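Local coordinates for protein phospholipase C-beta (PLC-beta) (Sepia officinalis, PDB 3QR0) that is a phospholipase C-beta, a multidomain protein that combines PH, EF-hand, TIM-barrel and C2 domains and holds a calcium ion, at residues N150-W155 with T217-Y222; L223-R228 with N695-Y700; P638-T643 with Y676-D681. All coordinates share one frame; numbering follows the deposited sequence.

Interaction 1 (N150-W155 with T217-Y222); sequences NQLGEW and TFFKFY
The first turn of helix 151-165 meets helix 215-225 at a steep crossing of 115°, with the axes of the two short segments 11.5 Å apart at closest approach and the CA atoms of Trp155 and Phe219 forming the closest pair across them. That wide gap is bridged by the indole of Trp155, a knob set in a hole lined by Phe218, Phe219, Phe221 and Tyr222. With CG anti to the backbone N, the indole extends toward helix 215-225. Phe218 lies over one face in an offset stack, its ring 4.3 Å from the five-membered ring between centroids and only 17° from parallel. Tyr222 comes over the opposite face edge-on, in a T-shaped pair whose ring centroid is 5.1 Å from that of the six-membered ring. Near the indole plane, Phe221 CD2 touches Trp155 CZ2 at 3.7 Å. The pyrrole N-H points in its own ring plane to the helix backbone: Trp155 NE1 donates to Phe218 O over 3.1 Å at 164°, reaching the carbonyl from above its plane while Tyr222 N takes the same oxygen in the helical bond. Leu152 CD1 rests 3.6 Å from Phe219 CD1. The extended Gln151 side chain presents OE1 to the phenol, and Tyr222 OH donates to Gln151 OE1 at 2.5 Å, almost along the C=O axis. Tyr222 OH also meets Arg228 NH1, while Met307 of helix 299-307 packs on Gln151, Leu152 and Tyr222. In this buried aromatic cluster of the EF-hand region the indole lies between the face of Phe218 and the edge of Tyr222, and one N-H bond fixes its rotation; the short bond pairs Tyr222 OH with Gln151 OE1, Gln660 OE1 takes the amide's NE2, and the nearby arginine probably polarises the phenol.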
loop_
_atom_site.group_PDB
_atom_site.type_symbol
_atom_site.label_atom_id
_atom_site.label_comp_id
_atom_site.label_asym_id
_atom_site.label_seq_id
_atom_site.Cartn_x
_atom_site.Cartn_y
_atom_site.Cartn_z
ATOM N N ASN A 150 8.670 12.512 4.672
ATOM C CA ASN A 150 9.087 12.406 6.063
ATOM C C ASN A 150 8.293 13.425 6.881
ATOM O O ASN A 150 7.491 14.177 6.324
ATOM C CB ASN A 150 10.609 12.634 6.171
ATOM C CG ASN A 150 11.219 12.026 7.432
ATOM O OD1 ASN A 150 10.509 11.500 8.288
ATOM N ND2 ASN A 150 12.545 12.110 7.552
ATOM N N GLN A 151 8.510 13.455 8.192
ATOM C CA GLN A 151 7.711 14.303 9.079
ATOM C C GLN A 151 7.791 15.804 8.775
ATOM O O GLN A 151 6.780 16.501 8.906
ATOM C CB GLN A 151 8.073 14.052 10.541
ATOM C CG GLN A 151 7.028 14.568 11.515
ATOM C CD GLN A 151 7.390 14.280 12.953
ATOM O OE1 GLN A 151 7.609 15.201 13.748
ATOM N NE2 GLN A 151 7.467 12.999 13.299
ATOM N N LEU A 152 8.963 16.303 8.375
ATOM C CA LEU A 152 9.099 17.719 7.985
ATOM C C LEU A 152 8.211 18.050 6.783
ATOM O O LEU A 152 7.616 19.126 6.721
ATOM C CB LEU A 152 10.552 18.084 7.665
ATOM C CG LEU A 152 10.835 19.574 7.430
ATOM C CD1 LEU A 152 10.662 20.372 8.720
ATOM C CD2 LEU A 152 12.242 19.777 6.863
ATOM N N GLY A 153 8.131 17.126 5.829
ATOM C CA GLY A 153 7.204 17.257 4.708
ATOM C C GLY A 153 5.749 17.312 5.143
ATOM O O GLY A 153 4.949 18.047 4.555
ATOM N N GLU A 154 5.395 16.535 6.166
ATOM C CA GLU A 154 4.037 16.570 6.710
ATOM C C GLU A 154 3.771 17.862 7.475
ATOM O O GLU A 154 2.636 18.339 7.515
ATOM C CB GLU A 154 3.758 15.363 7.607
ATOM C CG GLU A 154 3.602 14.048 6.850
ATOM C CD GLU A 154 2.325 13.972 6.000
ATOM O OE1 GLU A 154 1.439 14.850 6.114
ATOM O OE2 GLU A 154 2.219 13.022 5.200
ATOM N N TRP A 155 4.818 18.413 8.081
ATOM C CA TRP A 155 4.725 19.695 8.761
ATOM C C TRP A 155 4.494 20.794 7.723
ATOM O O TRP A 155 3.697 21.703 7.949
ATOM C CB TRP A 155 5.995 19.959 9.567
ATOM C CG TRP A 155 5.850 21.013 10.615
ATOM C CD1 TRP A 155 6.552 22.180 10.704
ATOM C CD2 TRP A 155 4.955 20.995 11.729
ATOM N NE1 TRP A 155 6.146 22.893 11.806
ATOM C CE2 TRP A 155 5.165 22.189 12.453
ATOM C CE3 TRP A 155 3.989 20.090 12.183
ATOM C CZ2 TRP A 155 4.450 22.502 13.609
ATOM C CZ3 TRP A 155 3.280 20.397 13.338
ATOM C CH2 TRP A 155 3.517 21.598 14.036
ATOM N N THR A 217 9.906 29.892 10.639
ATOM C CA THR A 217 9.321 30.257 11.928
ATOM C C THR A 217 8.267 29.227 12.346
ATOM O O THR A 217 8.120 28.932 13.535
ATOM C CB THR A 217 8.695 31.657 11.881
ATOM O OG1 THR A 217 9.657 32.582 11.359
ATOM C CG2 THR A 217 8.264 32.102 13.270
ATOM N N PHE A 218 7.538 28.680 11.374
ATOM C CA PHE A 218 6.614 27.574 11.650
ATOM C C PHE A 218 7.357 26.346 12.198
ATOM O O PHE A 218 6.824 25.634 13.049
ATOM C CB PHE A 218 5.796 27.201 10.403
ATOM C CG PHE A 218 4.604 26.315 10.694
ATOM C CD1 PHE A 218 3.604 26.735 11.564
ATOM C CD2 PHE A 218 4.476 25.073 10.089
ATOM C CE1 PHE A 218 2.499 25.924 11.834
ATOM C CE2 PHE A 218 3.370 24.257 10.351
ATOM C CZ PHE A 218 2.386 24.681 11.225
ATOM N N PHE A 219 8.582 26.102 11.731
ATOM C CA PHE A 219 9.402 25.031 12.312
ATOM C C PHE A 219 9.835 25.373 13.738
ATOM O O PHE A 219 9.884 24.498 14.597
ATOM C CB PHE A 219 10.631 24.705 11.459
ATOM C CG PHE A 219 11.398 23.510 11.959
ATOM C CD1 PHE A 219 10.893 22.228 11.786
ATOM C CD2 PHE A 219 12.603 23.670 12.639
ATOM C CE1 PHE A 219 11.587 21.113 12.257
ATOM C CE2 PHE A 219 13.306 22.555 13.120
ATOM C CZ PHE A 219 12.793 21.280 12.927
ATOM N N LYS A 220 10.139 26.643 13.991
ATOM C CA LYS A 220 10.447 27.102 15.352
ATOM C C LYS A 220 9.235 26.880 16.283
ATOM O O LYS A 220 9.393 26.631 17.475
ATOM C CB LYS A 220 10.877 28.579 15.343
ATOM C CG LYS A 220 11.797 28.970 16.497
ATOM C CD LYS A 220 12.203 30.449 16.441
ATOM C CE LYS A 220 12.784 30.907 17.776
ATOM N NZ LYS A 220 13.153 32.357 17.790
ATOM N N PHE A 221 8.026 26.957 15.726
ATOM C CA PHE A 221 6.804 26.616 16.463
ATOM C C PHE A 221 6.790 25.129 16.842
ATOM O O PHE A 221 6.459 24.787 17.975
ATOM C CB PHE A 221 5.564 27.014 15.648
ATOM C CG PHE A 221 4.269 26.420 16.145
ATOM C CD1 PHE A 221 3.797 26.704 17.416
ATOM C CD2 PHE A 221 3.500 25.616 15.315
ATOM C CE1 PHE A 221 2.591 26.172 17.861
ATOM C CE2 PHE A 221 2.297 25.081 15.752
ATOM C CZ PHE A 221 1.842 25.359 17.027
ATOM N N TYR A 222 7.162 24.260 15.901
ATOM C CA TYR A 222 7.340 22.828 16.185
ATOM C C TYR A 222 8.310 22.623 17.353
ATOM O O TYR A 222 8.020 21.863 18.275
ATOM C CB TYR A 222 7.859 22.075 14.946
ATOM C CG TYR A 222 8.046 20.581 15.150
ATOM C CD1 TYR A 222 7.083 19.675 14.726
ATOM C CD2 TYR A 222 9.197 20.074 15.757
ATOM C CE1 TYR A 222 7.251 18.306 14.910
ATOM C CE2 TYR A 222 9.372 18.709 15.949
ATOM C CZ TYR A 222 8.394 17.828 15.522
ATOM O OH TYR A 222 8.552 16.475 15.707
#

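Interaction 2 (L223-R228 with N695-Y700); sequences LALLER and NGMDPY
An Asx turn in the C2-domain loop between strands 686-688 and 706-711 faces the chain where it leaves helix 215-225 of the EF-hand region. Asn695 OD1 builds the turn by accepting two backbone N-H groups, from Met697 in the amide's carbonyl plane and from Asp698, 2.9 Å from Asp698 N, out of that plane. The amide's NH2 also holds the carboxylate: Asn695 ND2 donates to Asp698 OD1 at 3.0 Å, with OD1 in the amide plane but ND2 above that of the carboxylate. Held in this way, with CG in the crowded position between backbone N and carbonyl carbon (chi1 61°), Asp698 turns OD2 to the other segment. Glu227 N donates to Asp698 OD2 over 3.0 Å in a nearly straight bond of 168°, with OD2 accepting through its anti lone pair. Leu226, just past the helix, slides along Asp698 in the opposite direction, its CD2 4.1 Å from Asp698 CB. Met697 bends at its last torsion and lays SD 4.0 Å from Leu225 CD1, crossing the leucine at about a right angle. Arg190 of helix 185-198 forms a salt bridge to Asp698 OD2 and also bonds Leu225 O, so it ties both segments together. Water 1 donates to Asp698 OD1 at 2.7 Å and, weakly, to Glu227 OE1. Two acidic groups come close, with Glu227 OE1 4.6 Å from Asp698 OD2; the arginine, the backbone N-H and the amide probably offset that repulsion and favour a charged Asp698, which joins the C2 loop to the end of the helix through polar bonds.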
loop_
_atom_site.group_PDB
_atom_site.type_symbol
_atom_site.label_atom_id
_atom_site.label_comp_id
_atom_site.label_asym_id
_atom_site.label_seq_id
_atom_site.Cartn_x
_atom_site.Cartn_y
_atom_site.Cartn_z
ATOM N N LEU A 223 9.453 23.308 17.303
ATOM C CA LEU A 223 10.461 23.214 18.365
ATOM C C LEU A 223 9.900 23.661 19.715
ATOM O O LEU A 223 10.191 23.051 20.743
ATOM C CB LEU A 223 11.701 24.050 18.020
ATOM C CG LEU A 223 12.496 23.658 16.772
ATOM C CD1 LEU A 223 13.672 24.619 16.561
ATOM C CD2 LEU A 223 12.982 22.225 16.877
ATOM N N ALA A 224 9.096 24.723 19.698
ATOM C CA ALA A 224 8.445 25.238 20.905
ATOM C C ALA A 224 7.306 24.350 21.414
ATOM O O ALA A 224 7.003 24.366 22.608
ATOM C CB ALA A 224 7.920 26.649 20.656
ATOM N N LEU A 225 6.666 23.599 20.517
ATOM C CA LEU A 225 5.488 22.809 20.876
ATOM C C LEU A 225 5.841 21.461 21.483
ATOM O O LEU A 225 5.437 21.157 22.604
ATOM C CB LEU A 225 4.582 22.589 19.659
ATOM C CG LEU A 225 3.302 21.782 19.928
ATOM C CD1 LEU A 225 2.483 22.434 21.039
ATOM C CD2 LEU A 225 2.473 21.636 18.661
ATOM N N LEU A 226 6.572 20.641 20.733
ATOM C CA LEU A 226 6.877 19.287 21.186
ATOM C C LEU A 226 8.116 19.284 22.063
ATOM O O LEU A 226 9.054 20.044 21.828
ATOM C CB LEU A 226 7.063 18.320 20.010
ATOM C CG LEU A 226 5.771 17.960 19.275
ATOM C CD1 LEU A 226 5.355 19.101 18.377
ATOM C CD2 LEU A 226 5.916 16.674 18.481
ATOM N N GLU A 227 8.090 18.433 23.087
ATOM C CA GLU A 227 9.256 18.165 23.921
ATOM C C GLU A 227 9.922 16.892 23.401
ATOM O O GLU A 227 9.608 15.780 23.836
ATOM C CB GLU A 227 8.852 18.017 25.394
ATOM C CG GLU A 227 8.654 19.358 26.099
ATOM C CD GLU A 227 7.904 19.252 27.425
ATOM O OE1 GLU A 227 7.277 18.200 27.696
ATOM O OE2 GLU A 227 7.938 20.235 28.198
ATOM N N ARG A 228 10.825 17.068 22.441
ATOM C CA ARG A 228 11.583 15.960 21.880
ATOM C C ARG A 228 12.811 15.718 22.774
ATOM O O ARG A 228 13.954 15.933 22.364
ATOM C CB ARG A 228 11.975 16.276 20.436
ATOM C CG ARG A 228 10.779 16.572 19.508
ATOM C CD ARG A 228 9.860 15.363 19.334
ATOM N NE ARG A 228 10.617 14.187 18.911
ATOM C CZ ARG A 228 10.907 13.871 17.651
ATOM N NH1 ARG A 228 10.481 14.619 16.634
ATOM N NH2 ARG A 228 11.627 12.783 17.409
ATOM N N ASN A 695 -1.290 11.107 26.477
ATOM C CA ASN A 695 -0.442 11.916 25.610
ATOM C C ASN A 695 -0.561 11.416 24.178
ATOM O O ASN A 695 -0.016 10.372 23.831
ATOM C CB ASN A 695 1.015 11.873 26.085
ATOM C CG ASN A 695 1.901 12.901 25.385
ATOM O OD1 ASN A 695 1.494 13.543 24.411
ATOM N ND2 ASN A 695 3.128 13.053 25.879
ATOM N N GLY A 696 -1.302 12.158 23.362
ATOM C CA GLY A 696 -1.441 11.857 21.946
ATOM C C GLY A 696 -0.533 12.702 21.071
ATOM O O GLY A 696 -0.509 12.514 19.855
ATOM N N MET A 697 0.218 13.619 21.685
ATOM C CA MET A 697 0.995 14.618 20.945
ATOM C C MET A 697 2.480 14.267 20.870
ATOM O O MET A 697 3.079 14.337 19.797
ATOM C CB MET A 697 0.804 16.005 21.574
ATOM C CG MET A 697 1.451 17.159 20.810
ATOM S SD MET A 697 0.913 18.784 21.412
ATOM C CE MET A 697 -0.693 18.917 20.622
ATOM N N ASP A 698 3.076 13.898 22.000
ATOM C CA ASP A 698 4.500 13.571 22.024
ATOM C C ASP A 698 4.886 12.548 23.101
ATOM O O ASP A 698 5.738 12.825 23.936
ATOM C CB ASP A 698 5.338 14.857 22.142
ATOM C CG ASP A 698 5.055 15.653 23.416
ATOM O OD1 ASP A 698 4.150 15.287 24.193
ATOM O OD2 ASP A 698 5.757 16.662 23.638
ATOM N N PRO A 699 4.276 11.349 23.064
ATOM C CA PRO A 699 4.625 10.310 24.038
ATOM C C PRO A 699 6.088 9.887 23.912
ATOM O O PRO A 699 6.581 9.739 22.797
ATOM C CB PRO A 699 3.695 9.148 23.668
ATOM C CG PRO A 699 3.341 9.381 22.229
ATOM C CD PRO A 699 3.273 10.872 22.091
ATOM N N TYR A 700 6.767 9.703 25.043
ATOM C CA TYR A 700 8.187 9.337 25.050
ATOM C C TYR A 700 8.363 7.957 25.682
ATOM O O TYR A 700 8.405 7.824 26.898
ATOM C CB TYR A 700 8.992 10.417 25.791
ATOM C CG TYR A 700 10.498 10.203 25.872
ATOM C CD1 TYR A 700 11.220 9.705 24.792
ATOM C CD2 TYR A 700 11.205 10.544 27.027
ATOM C CE1 TYR A 700 12.603 9.523 24.868
ATOM C CE2 TYR A 700 12.588 10.368 27.110
ATOM C CZ TYR A 700 13.278 9.862 26.020
ATOM O OH TYR A 700 14.638 9.680 26.085
HETATM O O HOH W 1 5.085 15.946 26.645
#

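Interaction 3 (P638-T643 with Y676-D681); sequences PFTEST and YGLPTD
Pro638 opens the first segment by turning its carbonyl toward the second: Pro638 O lies 3.4 Å from Pro679 CD and also close to Leu678 CD2, which packs 4.1 Å from Pro638 CB. Phe639 points its CB away, but the ring swings back, so that CD1 comes obliquely to within 4.1 Å of Pro679 CG; Ala800 of helix 793-800 touches both Phe639 and Pro679. Thr640 follows with its carbonyl toward Thr680, whose CG2 sits 3.4 Å from Thr640 O, while Thr640 OG1 accepts from Ser642 N in an ST turn at a straight 165°. At Glu641 the chain passes Thr680 OG1, which is 3.9 Å from Glu641 CB, and the extended side chain brings OE1 to a water shared with Thr680. Two waters join the segments. Water 2 donates to the carbonyls of Pro638 and Thr640 and accepts from Thr680 N, which leaves three backbone groups linked by one oxygen. Water 3 lies 2.5 Å from Glu641 OE1, to which it donates, and 2.7 Å from Thr680 OG1. The facing segment forms a short 3-10 turn at 679-681, with Asp681 N bonded to Leu678 O; the carboxylate of Asp681, its last residue, accepts from Val712 N through OD1 and from Leu713 N through OD2. Prolines, methyls and bridging waters thus dock two irregular segments together: the connection from helix 627-630 to strand 650-660, and the strand-to-strand loop after 669-676 in the antiparallel beta sandwich of the C2 domain.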
loop_
_atom_site.group_PDB
_atom_site.type_symbol
_atom_site.label_atom_id
_atom_site.label_comp_id
_atom_site.label_asym_id
_atom_site.label_seq_id
_atom_site.Cartn_x
_atom_site.Cartn_y
_atom_site.Cartn_z
ATOM N N PRO A 638 12.147 -23.848 2.629
ATOM C CA PRO A 638 11.697 -22.684 3.391
ATOM C C PRO A 638 11.445 -22.939 4.878
ATOM O O PRO A 638 11.248 -21.988 5.621
ATOM C CB PRO A 638 10.392 -22.282 2.691
ATOM C CG PRO A 638 9.960 -23.475 1.959
ATOM C CD PRO A 638 11.207 -24.166 1.538
ATOM N N PHE A 639 11.459 -24.202 5.304
ATOM C CA PHE A 639 11.371 -24.532 6.726
ATOM C C PHE A 639 12.736 -24.642 7.408
ATOM O O PHE A 639 12.813 -25.035 8.572
ATOM C CB PHE A 639 10.581 -25.827 6.921
ATOM C CG PHE A 639 9.149 -25.711 6.524
ATOM C CD1 PHE A 639 8.230 -25.109 7.377
ATOM C CD2 PHE A 639 8.713 -26.181 5.295
ATOM C CE1 PHE A 639 6.909 -24.993 7.018
ATOM C CE2 PHE A 639 7.392 -26.067 4.927
ATOM C CZ PHE A 639 6.485 -25.472 5.790
ATOM N N THR A 640 13.804 -24.293 6.694
ATOM C CA THR A 640 15.150 -24.322 7.266
ATOM C C THR A 640 15.254 -23.383 8.467
ATOM O O THR A 640 14.648 -22.312 8.480
ATOM C CB THR A 640 16.229 -23.932 6.224
ATOM O OG1 THR A 640 17.523 -24.015 6.825
ATOM C CG2 THR A 640 16.016 -22.517 5.706
ATOM N N GLU A 641 16.010 -23.808 9.477
ATOM C CA GLU A 641 16.290 -22.987 10.657
ATOM C C GLU A 641 17.761 -22.565 10.698
ATOM O O GLU A 641 18.223 -21.994 11.689
ATOM C CB GLU A 641 15.937 -23.757 11.932
ATOM C CG GLU A 641 14.536 -24.353 11.927
ATOM C CD GLU A 641 14.155 -24.936 13.268
ATOM O OE1 GLU A 641 13.995 -24.148 14.227
ATOM O OE2 GLU A 641 14.023 -26.178 13.369
ATOM N N SER A 642 18.489 -22.844 9.619
ATOM C CA SER A 642 19.911 -22.539 9.538
ATOM C C SER A 642 20.175 -21.607 8.365
ATOM O O SER A 642 19.319 -21.429 7.490
ATOM C CB SER A 642 20.712 -23.828 9.373
ATOM O OG SER A 642 20.292 -24.521 8.210
ATOM N N THR A 643 21.367 -21.025 8.341
ATOM C CA THR A 643 21.741 -20.097 7.277
ATOM C C THR A 643 21.733 -20.803 5.920
ATOM O O THR A 643 22.058 -21.987 5.818
ATOM C CB THR A 643 23.125 -19.462 7.521
ATOM O OG1 THR A 643 24.126 -20.483 7.513
ATOM C CG2 THR A 643 23.161 -18.728 8.854
ATOM N N TYR A 676 7.773 -10.732 9.782
ATOM C CA TYR A 676 7.174 -11.801 8.977
ATOM C C TYR A 676 8.122 -12.142 7.842
ATOM O O TYR A 676 8.613 -11.252 7.142
ATOM C CB TYR A 676 5.812 -11.382 8.395
ATOM C CG TYR A 676 5.010 -10.500 9.311
ATOM C CD1 TYR A 676 4.367 -11.023 10.426
ATOM C CD2 TYR A 676 4.912 -9.136 9.079
ATOM C CE1 TYR A 676 3.641 -10.205 11.291
ATOM C CE2 TYR A 676 4.191 -8.313 9.934
ATOM C CZ TYR A 676 3.554 -8.854 11.036
ATOM O OH TYR A 676 2.836 -8.037 11.886
ATOM N N GLY A 677 8.379 -13.429 7.667
ATOM C CA GLY A 677 9.255 -13.913 6.606
ATOM C C GLY A 677 9.191 -15.419 6.599
ATOM O O GLY A 677 8.108 -15.984 6.674
ATOM N N LEU A 678 10.344 -16.079 6.540
ATOM C CA LEU A 678 10.384 -17.520 6.753
ATOM C C LEU A 678 9.807 -17.832 8.134
ATOM O O LEU A 678 9.866 -16.988 9.033
ATOM C CB LEU A 678 11.811 -18.063 6.656
ATOM C CG LEU A 678 12.480 -18.089 5.274
ATOM C CD1 LEU A 678 13.785 -18.868 5.362
ATOM C CD2 LEU A 678 11.572 -18.700 4.220
ATOM N N PRO A 679 9.244 -19.037 8.310
ATOM C CA PRO A 679 8.718 -19.407 9.621
ATOM C C PRO A 679 9.724 -19.179 10.751
ATOM O O PRO A 679 9.351 -18.653 11.797
ATOM C CB PRO A 679 8.398 -20.896 9.460
ATOM C CG PRO A 679 8.090 -21.053 8.025
ATOM C CD PRO A 679 8.964 -20.071 7.297
ATOM N N THR A 680 10.987 -19.537 10.525
ATOM C CA THR A 680 12.040 -19.356 11.534
ATOM C C THR A 680 12.339 -17.879 11.852
ATOM O O THR A 680 12.907 -17.576 12.901
ATOM C CB THR A 680 13.352 -20.066 11.113
ATOM O OG1 THR A 680 14.209 -20.225 12.252
ATOM C CG2 THR A 680 14.082 -19.286 10.022
ATOM N N ASP A 681 11.965 -16.973 10.950
ATOM C CA ASP A 681 12.184 -15.534 11.132
ATOM C C ASP A 681 10.913 -14.775 11.514
ATOM O O ASP A 681 10.947 -13.553 11.684
ATOM C CB ASP A 681 12.737 -14.919 9.840
ATOM C CG ASP A 681 14.114 -15.445 9.473
ATOM O OD1 ASP A 681 14.863 -15.849 10.381
ATOM O OD2 ASP A 681 14.453 -15.444 8.269
HETATM O O HOH W 2 11.962 -21.470 8.269
HETATM O O HOH W 3 12.921 -21.914 13.914
#

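Interactions 1 and 2 share helix 215-225 and have centres about 13 Å apart; they touch where Tyr222 OH meets Arg228 NH1 at 2.8 Å, probably in a hydrogen bond. Interaction 1 joins that helix to helix 151-165, and interaction 2 joins its C-terminal end to a C2 loop. Interaction 3 stands apart, with its centre about 41 Å from that of interaction 1 and about 39 Å from that of interaction 2. Along the chain interaction 1 closes first; interaction 3 is nested inside the 466-residue loop that interaction 2 closes. Interactions 2 and 3 engage separate loops of the C2 domain, one anchored to the EF-hand region and the other to the segment leading into strand 650-660.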